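Local coordinates for nematode fatty acid retinoid binding protein (Necator americanus, PDB 4XCP) that binds fatty acids, with palmitic acid held inside its all-helical fold, and probably also retinol, at residues L48-K53 / A112-T116; T60-I64 / V78-H82; A96-A100 / A145-K149. All blocks are in the same frame, centred on the assembly; numbering follows the deposited sequence. Where two conformers were deposited one is given.

Contacts 1 and 2 border the palmitic acids, whereas contact 3 lies farther off. Contact 1 touches the chain B palmitic acid and contact 2 the chain C one; their centres are about 15 Å apart, and they meet directly where Val51 CG1 lies 3.7 Å from Ser63 O, joining the successive helices 42-53 and 60-70. Contact 3 is centred about 28 Å from contact 1, on the opposite side of the chain's centre, and about 21 Å from contact 2. Helix 94-115 links contacts 1 and 3, contributing 112-116 to the one and 96-100 to the other. The side chain of Ala100 remains about 8 Å from a palmitic acid.

Contact 1 (L48-K53 / A112-T116); sequences LKEVFK and ARYYT. With PLM (palmitic acid), chain B.
Phe52 lies against the ring of Tyr115, the two planes near parallel but slid apart. The ring centroids are 4.8 Å apart and the planes only 17° from parallel, yet the rings barely cover each other. Tyr115 CD2 sits over a face of the Phe52 ring, 3.4 Å from Phe52 CG, while Phe52 CB in turn stands over the Tyr115 face, 3.9 Å from its centroid, as a CH-pi contact. At the far end of the Phe52 ring, CZ meets the methyl CB of Ala112 at 4.0 Å. These residues join helix 42-53 to helix 94-115 in the all-helical fold of this fatty acid and retinol-binding protein, and the contact reaches from the surface to the ligand. With CG anti to the carbonyl carbon (chi1 -78°), the Tyr115 ring slants past Phe52 toward Leu48 and the acyl chain, so that CE1 packs 3.9 Å from Leu48 CB and the hydroxyl OH comes into close contact with C9 of the chain B palmitic acid, at 3.0 Å. Leu48 CD1 touches the same C9 at 3.7 Å. On the outer side, the Lys49 side chain is extended until a final bend at chi4 turns NZ onto Tyr115 O; the hydrogen bond is 2.8 Å long and nearly collinear with the carbonyl bond (172°). The Lys53 side chain comes across that of the poorly ordered Thr116 at about a right angle, its NZ making a weak hydrogen bond to OG1.

Contact 2 (T60-I64 / V78-H82); sequences TEESI and VEKLH. With PLM (palmitic acid), chain C.
His82 has CG anti to its backbone N (chi1 172°), which carries the imidazole across to helix 60-70, and Glu61 folds at chi2 (74°) to bring its carboxylate to meet it. In one of the two modelled conformers of Glu61, His82 NE2 donates to Glu61 OE2 at 2.8 Å with an N-H...O angle of 148°. The oxygen lies close to the imidazole plane, but the donor arrives from above the carboxylate plane. Ile64 CD1 sits over one face of the imidazole, displaced toward the rim, as a CH-pi contact 3.8 Å from the ring centroid, and Ile64 CG1 packs 3.8 Å from Val78 CG1, so the nearly antiparallel helices are joined by apolar contacts as well. The chain C palmitic acid runs past the same groups: its C6 is 3.5 Å from His82 CE1, and its CD is 3.6 Å from Val78 CG1. Its O1 accepts a hydrogen bond of 2.9 Å from Thr60 N, at the start of helix 60-70. Glu61 OE2 also forms a salt bridge with Lys86. Since NE2 is the donor, while buried ND1 has no polar partner in the model and faces acyl carbons C6 and C8, a neutral His82 with its proton on NE2 is probable, though not proven.

Contact 3 (A96-A100 / A145-K149); sequences AKGFA and ADFGK
Phe147 meets Ala96 first through its CB, which lies 4.0 Å from the Ala96 methyl CB at the closest approach of the two backbones. Its CG is anti to the backbone N (chi1 175°), a setting that projects the ring beyond Ala96 toward Phe99. CG itself is only in loose contact with the rim of Phe99. One atom further out, CD1 lies 3.7 Å from Phe99 CD2, and CE1 comes 3.6 Å from Phe99 CE2. The tip, CZ, also faces Phe99 CE2, while the Ala100 methyl stands at the edge of the Phe147 ring near CE1. The approaches to Phe99 belong to one T-shaped pair: Phe99 presents its edge to the face of Phe147, with CE2 over the centre of that ring, the centroids 5.0 Å apart and the planes at 82°. The pair occupies the crossing of helix 94-115 with helix 141-150, whose short segments have a signed crossing angle of -63° and an axis separation of 9.6 Å. This is helix packing within the all-helical fold, and residues of other helices complete it: Val132 and Leu135 of helix 122-138 touch Phe99, and Phe158 of helix 152-159 touches Phe147. Beside the aromatic pair, Asp146 OD2 lies 3.6 Å from Ala96 CB. A water bridges the same two residues, accepting from Ala96 N at 2.9 Å and donating to Asp146 OD2 at 2.7 Å. That oxygen also accepts a direct hydrogen bond from Gly93 N, just ahead of helix 94-115, so one carboxylate oxygen serves two backbone N-H groups near the start of this helix, one of them through the water.

Contact 1 (L48-K53 / A112-T116)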
loop_
_atom_site.group_PDB
_atom_site.type_symbol
_atom_site.label_atom_id
_atom_site.label_comp_id
_atom_site.label_asym_id
_atom_site.label_seq_id
_atom_site.Cartn_x
_atom_site.Cartn_y
_atom_site.Cartn_z
ATOM N N LEU A 48 8.496 2.975 -13.408
ATOM C CA LEU A 48 8.243 2.192 -12.188
ATOM C C LEU A 48 8.512 0.708 -12.425
ATOM O O LEU A 48 9.206 0.071 -11.621
ATOM C CB LEU A 48 6.815 2.425 -11.646
ATOM C CG LEU A 48 6.552 3.828 -11.060
ATOM C CD1 LEU A 48 5.074 4.031 -10.792
ATOM C CD2 LEU A 48 7.364 4.074 -9.770
ATOM N N LYS A 49 8.021 0.183 -13.549
ATOM C CA LYS A 49 8.217 -1.202 -13.961
ATOM C C LYS A 49 9.712 -1.505 -14.172
ATOM O O LYS A 49 10.198 -2.521 -13.668
ATOM C CB LYS A 49 7.401 -1.495 -15.235
ATOM C CG LYS A 49 7.529 -2.928 -15.755
ATOM C CD LYS A 49 6.654 -3.147 -16.969
ATOM C CE LYS A 49 6.785 -4.545 -17.539
ATOM N NZ LYS A 49 6.178 -5.580 -16.657
ATOM N N GLU A 50 10.441 -0.622 -14.886
ATOM C CA GLU A 50 11.891 -0.801 -15.120
ATOM C C GLU A 50 12.684 -0.801 -13.800
ATOM O O GLU A 50 13.572 -1.626 -13.629
ATOM C CB GLU A 50 12.443 0.288 -16.062
ATOM C CG GLU A 50 12.039 0.069 -17.504
ATOM C CD GLU A 50 12.318 1.236 -18.425
ATOM O OE1 GLU A 50 12.627 2.340 -17.928
ATOM O OE2 GLU A 50 12.143 1.066 -19.647
ATOM N N VAL A 51 12.364 0.121 -12.875
ATOM C CA VAL A 51 13.023 0.156 -11.564
ATOM C C VAL A 51 12.706 -1.157 -10.806
ATOM O O VAL A 51 13.612 -1.790 -10.288
ATOM C CB VAL A 51 12.667 1.434 -10.741
ATOM C CG1 VAL A 51 13.159 1.320 -9.288
ATOM C CG2 VAL A 51 13.260 2.673 -11.399
ATOM N N PHE A 52 11.439 -1.577 -10.780
ATOM C CA PHE A 52 11.062 -2.810 -10.096
ATOM C C PHE A 52 11.827 -4.017 -10.678
ATOM O O PHE A 52 12.373 -4.826 -9.921
ATOM C CB PHE A 52 9.533 -3.056 -10.130
ATOM C CG PHE A 52 9.181 -4.403 -9.514
ATOM C CD1 PHE A 52 9.082 -4.550 -8.130
ATOM C CD2 PHE A 52 9.039 -5.536 -10.310
ATOM C CE1 PHE A 52 8.808 -5.810 -7.555
ATOM C CE2 PHE A 52 8.741 -6.789 -9.738
ATOM C CZ PHE A 52 8.633 -6.912 -8.364
ATOM N N LYS A 53 11.881 -4.109 -12.016
ATOM C CA LYS A 53 12.557 -5.194 -12.730
ATOM C C LYS A 53 14.083 -5.223 -12.527
ATOM O O LYS A 53 14.668 -6.300 -12.603
ATOM C CB LYS A 53 12.189 -5.181 -14.220
ATOM C CG LYS A 53 10.755 -5.651 -14.495
ATOM C CD LYS A 53 10.553 -7.153 -14.293
ATOM C CE LYS A 53 9.101 -7.488 -14.049
ATOM N NZ LYS A 53 8.890 -8.954 -13.898
ATOM N N ALA A 112 3.716 -6.086 -6.256
ATOM C CA ALA A 112 4.689 -6.871 -7.038
ATOM C C ALA A 112 3.989 -7.632 -8.178
ATOM O O ALA A 112 4.534 -7.735 -9.277
ATOM C CB ALA A 112 5.423 -7.857 -6.133
ATOM N N ARG A 113 2.758 -8.107 -7.928
ATOM C CA ARG A 113 1.976 -8.852 -8.907
ATOM C C ARG A 113 1.480 -7.992 -10.088
ATOM O O ARG A 113 1.263 -8.543 -11.169
ATOM C CB ARG A 113 0.837 -9.601 -8.218
ATOM C CG ARG A 113 1.362 -10.740 -7.352
ATOM C CD ARG A 113 0.257 -11.677 -6.945
ATOM N NE ARG A 113 -0.331 -12.326 -8.116
ATOM C CZ ARG A 113 -1.470 -13.002 -8.093
ATOM N NH1 ARG A 113 -2.148 -13.137 -6.962
ATOM N NH2 ARG A 113 -1.938 -13.558 -9.201
ATOM N N TYR A 114 1.327 -6.661 -9.900
ATOM C CA TYR A 114 0.918 -5.741 -10.974
ATOM C C TYR A 114 2.106 -5.382 -11.884
ATOM O O TYR A 114 1.895 -4.925 -13.012
ATOM C CB TYR A 114 0.281 -4.454 -10.417
ATOM C CG TYR A 114 -1.143 -4.626 -9.933
ATOM C CD1 TYR A 114 -2.208 -4.659 -10.831
ATOM C CD2 TYR A 114 -1.427 -4.770 -8.577
ATOM C CE1 TYR A 114 -3.514 -4.887 -10.395
ATOM C CE2 TYR A 114 -2.738 -4.927 -8.124
ATOM C CZ TYR A 114 -3.777 -4.992 -9.037
ATOM O OH TYR A 114 -5.057 -5.184 -8.583
ATOM N N TYR A 115 3.347 -5.559 -11.379
ATOM C CA TYR A 115 4.589 -5.271 -12.105
ATOM C C TYR A 115 5.004 -6.467 -12.919
ATOM O O TYR A 115 5.363 -6.319 -14.083
ATOM C CB TYR A 115 5.720 -4.948 -11.135
ATOM C CG TYR A 115 5.699 -3.560 -10.540
ATOM C CD1 TYR A 115 5.576 -2.432 -11.352
ATOM C CD2 TYR A 115 5.916 -3.365 -9.181
ATOM C CE1 TYR A 115 5.607 -1.148 -10.811
ATOM C CE2 TYR A 115 5.981 -2.086 -8.633
ATOM C CZ TYR A 115 5.822 -0.981 -9.450
ATOM O OH TYR A 115 5.907 0.269 -8.898
ATOM N N THR A 116 4.972 -7.653 -12.296
ATOM C CA THR A 116 5.322 -8.912 -12.939
ATOM C C THR A 116 4.096 -9.442 -13.728
ATOM O O THR A 116 3.120 -8.701 -13.950
ATOM C CB THR A 116 5.961 -9.891 -11.910
ATOM O OG1 THR A 116 6.645 -10.929 -12.611
ATOM C CG2 THR A 116 4.954 -10.492 -10.920
HETATM C C1 PLM B . -1.551 -1.599 -4.357
HETATM O O1 PLM B . -1.158 -0.367 -4.527
HETATM O O2 PLM B . -1.609 -2.133 -3.260
HETATM C C2 PLM B . -1.937 -2.294 -5.631
HETATM C C3 PLM B . -1.756 -1.501 -6.923
HETATM C C4 PLM B . -0.346 -1.534 -7.474
HETATM C C5 PLM B . -0.156 -0.740 -8.748
HETATM C C6 PLM B . 1.196 -0.928 -9.419
HETATM C C7 PLM B . 2.067 0.318 -9.495
HETATM C C8 PLM B . 2.701 0.683 -8.181
HETATM C C9 PLM B . 3.480 1.951 -8.186
HETATM C CA PLM B . 3.236 2.819 -6.983
HETATM C CB PLM B . 4.226 2.717 -5.846
HETATM C CC PLM B . 3.996 3.740 -4.720
HETATM C CD PLM B . 2.826 3.456 -3.757
HETATM C CE PLM B . 1.426 3.706 -4.321
HETATM C CF PLM B . 0.304 3.598 -3.321
HETATM C CG PLM B . -0.216 2.199 -3.066
#

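Contact 2 (T60-I64 / V78-H82)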
loop_
_atom_site.group_PDB
_atom_site.type_symbol
_atom_site.label_atom_id
_atom_site.label_comp_id
_atom_site.label_asym_id
_atom_site.label_seq_id
_atom_site.Cartn_x
_atom_site.Cartn_y
_atom_site.Cartn_z
ATOM N N THR A 60 13.495 -0.110 0.770
ATOM C CA THR A 60 12.640 0.839 0.048
ATOM C C THR A 60 13.410 2.087 -0.370
ATOM O O THR A 60 13.288 2.511 -1.520
ATOM C CB THR A 60 11.371 1.143 0.855
ATOM O OG1 THR A 60 10.808 -0.106 1.244
ATOM C CG2 THR A 60 10.331 1.916 0.048
ATOM N N GLU A 61 14.225 2.636 0.543
ATOM C CA GLU A 61 15.043 3.830 0.323
ATOM C C GLU A 61 15.971 3.686 -0.909
ATOM O O GLU A 61 16.107 4.638 -1.684
ATOM C CB GLU A 61 15.833 4.179 1.601
ATOM C CG GLU A 61 14.969 4.650 2.773
ATOM C CD GLU A 61 14.137 3.633 3.544
ATOM O OE1 GLU A 61 14.450 2.418 3.495
ATOM O OE2 GLU A 61 13.173 4.063 4.221
ATOM N N GLU A 62 16.560 2.481 -1.109
ATOM C CA GLU A 62 17.458 2.169 -2.243
ATOM C C GLU A 62 16.661 2.092 -3.565
ATOM O O GLU A 62 17.134 2.556 -4.611
ATOM C CB GLU A 62 18.220 0.870 -1.978
ATOM C CG GLU A 62 19.407 0.662 -2.890
ATOM C CD GLU A 62 20.184 -0.585 -2.527
ATOM O OE1 GLU A 62 19.878 -1.651 -3.102
ATOM O OE2 GLU A 62 21.044 -0.514 -1.620
ATOM N N SER A 63 15.437 1.532 -3.491
ATOM C CA SER A 63 14.503 1.445 -4.611
ATOM C C SER A 63 14.098 2.881 -5.061
ATOM O O SER A 63 14.079 3.167 -6.255
ATOM C CB SER A 63 13.270 0.646 -4.193
ATOM O OG SER A 63 12.438 0.457 -5.325
ATOM N N ILE A 64 13.822 3.783 -4.095
ATOM C CA ILE A 64 13.464 5.197 -4.351
ATOM C C ILE A 64 14.668 5.963 -4.960
ATOM O O ILE A 64 14.499 6.737 -5.908
ATOM C CB ILE A 64 12.902 5.866 -3.059
ATOM C CG1 ILE A 64 11.601 5.158 -2.605
ATOM C CG2 ILE A 64 12.675 7.399 -3.242
ATOM C CD1 ILE A 64 11.072 5.619 -1.225
ATOM N N VAL A 78 7.195 9.727 -5.111
ATOM C CA VAL A 78 7.234 8.476 -4.348
ATOM C C VAL A 78 7.831 8.733 -2.954
ATOM O O VAL A 78 7.306 8.237 -1.956
ATOM C CB VAL A 78 7.990 7.362 -5.124
ATOM C CG1 VAL A 78 8.318 6.161 -4.215
ATOM C CG2 VAL A 78 7.192 6.913 -6.353
ATOM N N GLU A 79 8.925 9.509 -2.902
ATOM C CA GLU A 79 9.625 9.853 -1.666
ATOM C C GLU A 79 8.697 10.575 -0.674
ATOM O O GLU A 79 8.747 10.285 0.516
ATOM C CB GLU A 79 10.882 10.691 -1.989
ATOM C CG GLU A 79 11.705 11.125 -0.787
ATOM C CD GLU A 79 12.246 9.987 0.055
ATOM O OE1 GLU A 79 13.194 9.311 -0.407
ATOM O OE2 GLU A 79 11.714 9.759 1.165
ATOM N N LYS A 80 7.858 11.502 -1.169
ATOM C CA LYS A 80 6.922 12.284 -0.356
ATOM C C LYS A 80 5.907 11.373 0.309
ATOM O O LYS A 80 5.727 11.465 1.521
ATOM C CB LYS A 80 6.239 13.379 -1.184
ATOM C CG LYS A 80 5.420 14.357 -0.345
ATOM C CD LYS A 80 4.644 15.333 -1.206
ATOM C CE LYS A 80 3.751 16.218 -0.370
ATOM N NZ LYS A 80 2.758 16.942 -1.209
ATOM N N LEU A 81 5.297 10.453 -0.460
ATOM C CA LEU A 81 4.366 9.462 0.096
ATOM C C LEU A 81 5.056 8.600 1.153
ATOM O O LEU A 81 4.511 8.417 2.244
ATOM C CB LEU A 81 3.844 8.523 -0.992
ATOM C CG LEU A 81 2.766 9.004 -1.950
ATOM C CD1 LEU A 81 2.341 7.849 -2.801
ATOM C CD2 LEU A 81 1.527 9.499 -1.212
ATOM N N HIS A 82 6.244 8.061 0.811
ATOM C CA HIS A 82 7.029 7.179 1.670
ATOM C C HIS A 82 7.412 7.821 2.993
ATOM O O HIS A 82 7.258 7.172 4.021
ATOM C CB HIS A 82 8.261 6.631 0.928
ATOM C CG HIS A 82 9.226 5.870 1.793
ATOM N ND1 HIS A 82 9.007 4.550 2.129
ATOM C CD2 HIS A 82 10.416 6.257 2.310
ATOM C CE1 HIS A 82 10.047 4.184 2.859
ATOM N NE2 HIS A 82 10.927 5.170 2.981
HETATM C C1 PLM C . 12.164 -0.987 4.067
HETATM O O1 PLM C . 12.918 -0.147 3.630
HETATM O O2 PLM C . 12.239 -2.250 3.747
HETATM C C2 PLM C . 11.056 -0.671 5.028
HETATM C C3 PLM C . 10.643 0.798 5.061
HETATM C C4 PLM C . 9.364 1.039 5.838
HETATM C C5 PLM C . 8.090 0.800 5.040
HETATM C C6 PLM C . 7.741 1.913 4.063
HETATM C C7 PLM C . 6.283 1.912 3.630
HETATM C C8 PLM C . 5.936 2.922 2.547
HETATM C C9 PLM C . 5.172 2.344 1.371
HETATM C CA PLM C . 4.937 3.333 0.242
HETATM C CB PLM C . 6.183 3.690 -0.569
HETATM C CC PLM C . 6.737 2.562 -1.428
HETATM C CD PLM C . 7.723 3.047 -2.470
HETATM C CE PLM C . 8.314 1.959 -3.368
HETATM C CF PLM C . 8.278 2.274 -4.868
HETATM C CG PLM C . 9.629 2.242 -5.541
#

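Contact 3 (A96-A100 / A145-K149)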
loop_
_atom_site.group_PDB
_atom_site.type_symbol
_atom_site.label_atom_id
_atom_site.label_comp_id
_atom_site.label_asym_id
_atom_site.label_seq_id
_atom_site.Cartn_x
_atom_site.Cartn_y
_atom_site.Cartn_z
ATOM N N ALA A 96 1.047 -1.670 17.195
ATOM C CA ALA A 96 0.505 -1.041 15.984
ATOM C C ALA A 96 1.592 -0.932 14.897
ATOM O O ALA A 96 1.273 -1.092 13.717
ATOM C CB ALA A 96 -0.088 0.321 16.304
ATOM N N LYS A 97 2.887 -0.737 15.301
ATOM C CA LYS A 97 4.020 -0.704 14.356
ATOM C C LYS A 97 4.138 -2.069 13.647
ATOM O O LYS A 97 4.232 -2.109 12.423
ATOM C CB LYS A 97 5.337 -0.344 15.067
ATOM C CG LYS A 97 6.509 -0.065 14.116
ATOM C CD LYS A 97 7.801 0.343 14.863
ATOM C CE LYS A 97 7.793 1.781 15.354
ATOM N NZ LYS A 97 9.058 2.156 16.042
ATOM N N GLY A 98 4.086 -3.157 14.420
ATOM C CA GLY A 98 4.132 -4.519 13.887
ATOM C C GLY A 98 3.022 -4.788 12.890
ATOM O O GLY A 98 3.271 -5.344 11.817
ATOM N N PHE A 99 1.791 -4.325 13.215
ATOM C CA PHE A 99 0.614 -4.475 12.351
ATOM C C PHE A 99 0.787 -3.723 11.043
ATOM O O PHE A 99 0.556 -4.289 9.977
ATOM C CB PHE A 99 -0.677 -4.016 13.052
ATOM C CG PHE A 99 -1.829 -3.842 12.083
ATOM C CD1 PHE A 99 -2.415 -4.944 11.464
ATOM C CD2 PHE A 99 -2.282 -2.573 11.735
ATOM C CE1 PHE A 99 -3.453 -4.774 10.543
ATOM C CE2 PHE A 99 -3.333 -2.411 10.830
ATOM C CZ PHE A 99 -3.916 -3.508 10.250
ATOM N N ALA A 100 1.155 -2.441 11.139
ATOM C CA ALA A 100 1.368 -1.557 10.004
ATOM C C ALA A 100 2.447 -2.118 9.077
ATOM O O ALA A 100 2.253 -2.128 7.866
ATOM C CB ALA A 100 1.746 -0.168 10.494
ATOM N N ALA A 145 -6.315 1.785 18.736
ATOM C CA ALA A 145 -6.402 3.223 19.021
ATOM C C ALA A 145 -5.106 3.942 18.588
ATOM O O ALA A 145 -5.160 5.025 18.010
ATOM C CB ALA A 145 -6.696 3.464 20.509
ATOM N N ASP A 146 -3.954 3.301 18.829
ATOM C CA ASP A 146 -2.650 3.829 18.452
ATOM C C ASP A 146 -2.533 3.900 16.909
ATOM O O ASP A 146 -2.196 4.962 16.355
ATOM C CB ASP A 146 -1.554 2.962 19.091
ATOM C CG ASP A 146 -0.151 3.506 18.963
ATOM O OD1 ASP A 146 0.023 4.745 19.085
ATOM O OD2 ASP A 146 0.781 2.695 18.857
ATOM N N PHE A 147 -2.933 2.811 16.218
ATOM C CA PHE A 147 -2.944 2.761 14.755
ATOM C C PHE A 147 -3.871 3.840 14.164
ATOM O O PHE A 147 -3.462 4.541 13.236
ATOM C CB PHE A 147 -3.318 1.349 14.227
ATOM C CG PHE A 147 -3.465 1.288 12.719
ATOM C CD1 PHE A 147 -2.347 1.149 11.898
ATOM C CD2 PHE A 147 -4.722 1.394 12.117
ATOM C CE1 PHE A 147 -2.482 1.113 10.499
ATOM C CE2 PHE A 147 -4.860 1.337 10.726
ATOM C CZ PHE A 147 -3.735 1.205 9.923
ATOM N N GLY A 148 -5.087 3.956 14.712
ATOM C CA GLY A 148 -6.111 4.909 14.286
ATOM C C GLY A 148 -5.721 6.373 14.366
ATOM O O GLY A 148 -6.188 7.187 13.563
ATOM N N LYS A 149 -4.869 6.724 15.340
ATOM C CA LYS A 149 -4.372 8.096 15.546
ATOM C C LYS A 149 -3.477 8.516 14.373
ATOM O O LYS A 149 -3.546 9.657 13.926
ATOM C CB LYS A 149 -3.615 8.173 16.885
ATOM C CG LYS A 149 -3.161 9.568 17.296
ATOM C CD LYS A 149 -2.987 9.651 18.803
ATOM C CE LYS A 149 -2.108 10.799 19.221
ATOM N NZ LYS A 149 -0.687 10.379 19.340
HETATM O O HOH W 1 0.712 0.061 19.527
#